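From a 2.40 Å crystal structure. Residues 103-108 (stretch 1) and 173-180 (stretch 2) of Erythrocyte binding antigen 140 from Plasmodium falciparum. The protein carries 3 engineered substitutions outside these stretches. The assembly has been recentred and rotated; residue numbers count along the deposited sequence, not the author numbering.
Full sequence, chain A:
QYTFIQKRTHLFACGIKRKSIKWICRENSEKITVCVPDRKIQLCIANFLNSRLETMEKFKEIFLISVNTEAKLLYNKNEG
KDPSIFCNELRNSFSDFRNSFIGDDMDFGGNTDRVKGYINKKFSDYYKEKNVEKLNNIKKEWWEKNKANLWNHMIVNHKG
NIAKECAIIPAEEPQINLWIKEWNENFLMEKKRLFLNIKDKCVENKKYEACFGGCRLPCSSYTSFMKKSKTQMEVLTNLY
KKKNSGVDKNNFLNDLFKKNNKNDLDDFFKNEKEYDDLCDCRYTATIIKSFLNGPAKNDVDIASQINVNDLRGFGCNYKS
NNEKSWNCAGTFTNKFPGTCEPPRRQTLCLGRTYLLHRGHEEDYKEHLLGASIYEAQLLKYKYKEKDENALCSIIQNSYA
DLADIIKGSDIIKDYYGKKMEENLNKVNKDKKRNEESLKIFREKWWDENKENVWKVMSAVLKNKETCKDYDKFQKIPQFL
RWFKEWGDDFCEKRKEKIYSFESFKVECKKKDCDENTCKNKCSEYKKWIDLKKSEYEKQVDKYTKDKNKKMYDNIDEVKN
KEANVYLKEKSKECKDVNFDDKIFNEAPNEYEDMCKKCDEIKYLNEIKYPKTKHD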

# COMPACT_ATOMS: atom_id res chain seq x y z
N GLY A 103 -43.15 -10.78 8.90
CA GLY A 103 -42.85 -9.38 8.65
C GLY A 103 -41.68 -8.82 9.44
O GLY A 103 -41.68 -7.65 9.81
N ASP A 104 -40.67 -9.64 9.68
CA ASP A 104 -39.44 -9.17 10.32
C ASP A 104 -38.24 -9.57 9.47
O ASP A 104 -37.46 -10.45 9.84
CB ASP A 104 -39.31 -9.74 11.73
CG ASP A 104 -38.04 -9.30 12.43
OD1 ASP A 104 -37.52 -8.22 12.08
OD2 ASP A 104 -37.55 -10.03 13.32
N ASP A 105 -38.09 -8.92 8.32
CA ASP A 105 -37.08 -9.30 7.35
C ASP A 105 -36.39 -8.08 6.75
O ASP A 105 -37.04 -7.17 6.26
CB ASP A 105 -37.72 -10.12 6.23
CG ASP A 105 -36.70 -10.85 5.38
OD1 ASP A 105 -35.49 -10.59 5.55
OD2 ASP A 105 -37.11 -11.68 4.54
N MET A 106 -35.06 -8.07 6.81
CA MET A 106 -34.27 -7.00 6.22
C MET A 106 -33.97 -7.27 4.75
O MET A 106 -33.69 -6.35 3.98
CB MET A 106 -32.96 -6.82 6.99
CG MET A 106 -33.14 -6.22 8.38
SD MET A 106 -31.69 -6.41 9.43
CE MET A 106 -31.79 -8.16 9.82
N ASP A 107 -34.04 -8.54 4.36
CA ASP A 107 -33.83 -8.95 2.97
C ASP A 107 -34.99 -8.49 2.10
O ASP A 107 -36.15 -8.52 2.54
CB ASP A 107 -33.67 -10.47 2.91
CG ASP A 107 -33.51 -11.00 1.49
OD1 ASP A 107 -32.95 -10.28 0.63
OD2 ASP A 107 -33.95 -12.14 1.25
N PHE A 108 -34.70 -8.05 0.88
CA PHE A 108 -35.71 -7.46 0.02
C PHE A 108 -35.42 -7.70 -1.46
O PHE A 108 -34.39 -8.27 -1.82
CB PHE A 108 -35.79 -5.96 0.27
CG PHE A 108 -34.61 -5.20 -0.28
CD1 PHE A 108 -33.42 -5.13 0.42
CD2 PHE A 108 -34.70 -4.56 -1.51
CE1 PHE A 108 -32.34 -4.43 -0.09
CE2 PHE A 108 -33.63 -3.86 -2.02
CZ PHE A 108 -32.45 -3.79 -1.32
N GLU A 173 -36.10 -15.49 18.11
CA GLU A 173 -35.40 -14.24 18.38
C GLU A 173 -35.54 -13.31 17.18
O GLU A 173 -35.75 -13.77 16.06
CB GLU A 173 -33.91 -14.50 18.60
CG GLU A 173 -33.56 -15.56 19.62
CD GLU A 173 -32.06 -15.67 19.83
OE1 GLU A 173 -31.53 -16.80 19.92
OE2 GLU A 173 -31.40 -14.61 19.91
N PRO A 174 -35.41 -12.00 17.40
CA PRO A 174 -35.41 -11.06 16.28
C PRO A 174 -34.38 -11.44 15.23
O PRO A 174 -33.32 -11.96 15.57
CB PRO A 174 -35.03 -9.73 16.95
CG PRO A 174 -35.53 -9.87 18.35
CD PRO A 174 -35.32 -11.31 18.71
N GLN A 175 -34.69 -11.17 13.96
CA GLN A 175 -33.81 -11.57 12.87
C GLN A 175 -32.41 -10.99 13.03
O GLN A 175 -31.41 -11.68 12.82
CB GLN A 175 -34.39 -11.14 11.52
CG GLN A 175 -33.49 -11.50 10.36
CD GLN A 175 -34.07 -11.12 9.02
OE1 GLN A 175 -34.21 -9.94 8.71
NE2 GLN A 175 -34.41 -12.11 8.21
N ILE A 176 -32.34 -9.72 13.41
CA ILE A 176 -31.06 -9.03 13.47
C ILE A 176 -30.15 -9.60 14.55
O ILE A 176 -28.93 -9.58 14.41
CB ILE A 176 -31.25 -7.52 13.72
CG1 ILE A 176 -29.93 -6.80 13.46
CG2 ILE A 176 -31.75 -7.27 15.13
CD1 ILE A 176 -30.07 -5.32 13.40
N ASN A 177 -30.75 -10.12 15.62
CA ASN A 177 -29.97 -10.80 16.65
C ASN A 177 -29.36 -12.07 16.07
O ASN A 177 -28.17 -12.33 16.22
CB ASN A 177 -30.84 -11.12 17.86
CG ASN A 177 -31.42 -9.87 18.53
OD1 ASN A 177 -31.70 -8.87 17.87
ND2 ASN A 177 -31.59 -9.93 19.85
N LEU A 178 -30.19 -12.85 15.38
CA LEU A 178 -29.74 -14.09 14.76
C LEU A 178 -28.71 -13.83 13.67
O LEU A 178 -27.74 -14.57 13.55
CB LEU A 178 -30.93 -14.86 14.18
CG LEU A 178 -31.97 -15.34 15.20
CD1 LEU A 178 -33.16 -15.99 14.51
CD2 LEU A 178 -31.33 -16.31 16.18
N TRP A 179 -28.90 -12.77 12.89
CA TRP A 179 -27.96 -12.46 11.81
C TRP A 179 -26.60 -12.04 12.36
O TRP A 179 -25.57 -12.49 11.87
CB TRP A 179 -28.51 -11.38 10.89
CG TRP A 179 -29.49 -11.89 9.88
CD1 TRP A 179 -30.13 -13.10 9.90
CD2 TRP A 179 -29.94 -11.22 8.70
NE1 TRP A 179 -30.95 -13.22 8.81
CE2 TRP A 179 -30.86 -12.08 8.05
CE3 TRP A 179 -29.67 -9.98 8.12
CZ2 TRP A 179 -31.49 -11.73 6.86
CZ3 TRP A 179 -30.30 -9.63 6.95
CH2 TRP A 179 -31.21 -10.50 6.33
N ILE A 180 -26.61 -11.19 13.37
CA ILE A 180 -25.36 -10.76 14.00
C ILE A 180 -24.58 -11.98 14.50
O ILE A 180 -23.38 -12.10 14.26
CB ILE A 180 -25.62 -9.77 15.15
CG1 ILE A 180 -25.96 -8.39 14.57
CG2 ILE A 180 -24.41 -9.66 16.05
CD1 ILE A 180 -26.23 -7.32 15.62
O HOH W 1 -34.77 -7.75 13.46
O HOH W 2 -35.39 -7.78 10.43

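The first turn of a helix poses a recurrent problem: its backbone amides point out of the N-terminal end with no preceding carbonyl to receive them. The contact between residues 103-108 and 173-180 of erythrocyte binding antigen 140 illustrates how a distant, irregular segment can supply the missing acceptors. Pro174 occupies the N-cap position and, lacking a side-chain hydroxyl or carboxylate, cannot do so with its own side chain. Asp104, whose CA lies 6.6 Å from the CA of Gln175, points its CB toward the helix and takes over. Its OD2 accepts a nearly linear hydrogen bond from Gln175 N (3.1 Å, 169°). Its OD1 reaches the next amide indirectly: water 1 donates to Asp104 OD1 at 3.1 Å and accepts from Ile176 N, also at 3.1 Å. The following amides need no outside help, because Asn177 N makes a weak bond to Pro174 O and Leu178 N bonds to the same oxygen; from Trp179 N to Gln175 O (2.7 Å) onward the helix pairs its own groups.

The traffic also runs the other way. The extended side chain of Gln175 (chi1 and chi2 both t) presents its amide to a loop that has no regular secondary structure to satisfy its backbone. Gln175 OE1 accepts from Met106 N at 2.8 Å, the shortest direct hydrogen bond of the contact, and also from water 2 at 3.0 Å; that water donates its other hydrogen to Asp104 OD1 at 2.7 Å, linking the two side chains. Gln175 NE2 donates to Asp105 OD1 (3.2 Å, 156°) and has a further partner elsewhere in the structure. Asp105 OD1 in turn accepts from Asp107 N at 2.8 Å, so one carboxylate oxygen both steadies the loop and receives the helix side chain. The approach of Asp104 O to Gln175 OE1, 3.5 Å, is not a bond, since both atoms are acceptors.

Beside this polar network lies an apolar patch. Met106, with the largest area covered by the opposing stretch, sends its CE over one face of the Trp179 ring, 3.3 Å from Trp179 CE3, and within 4.0 Å of Ile176 CB. Its SD sits obliquely, 5.0 Å from the centroid of the six-membered ring. Trp179 CH2 also comes within 4.2 Å of Asp107 CB, while Trp179 NE1 is satisfied elsewhere. The Met106 backbone is thus bonded to Gln175 while its side chain packs along the same helix.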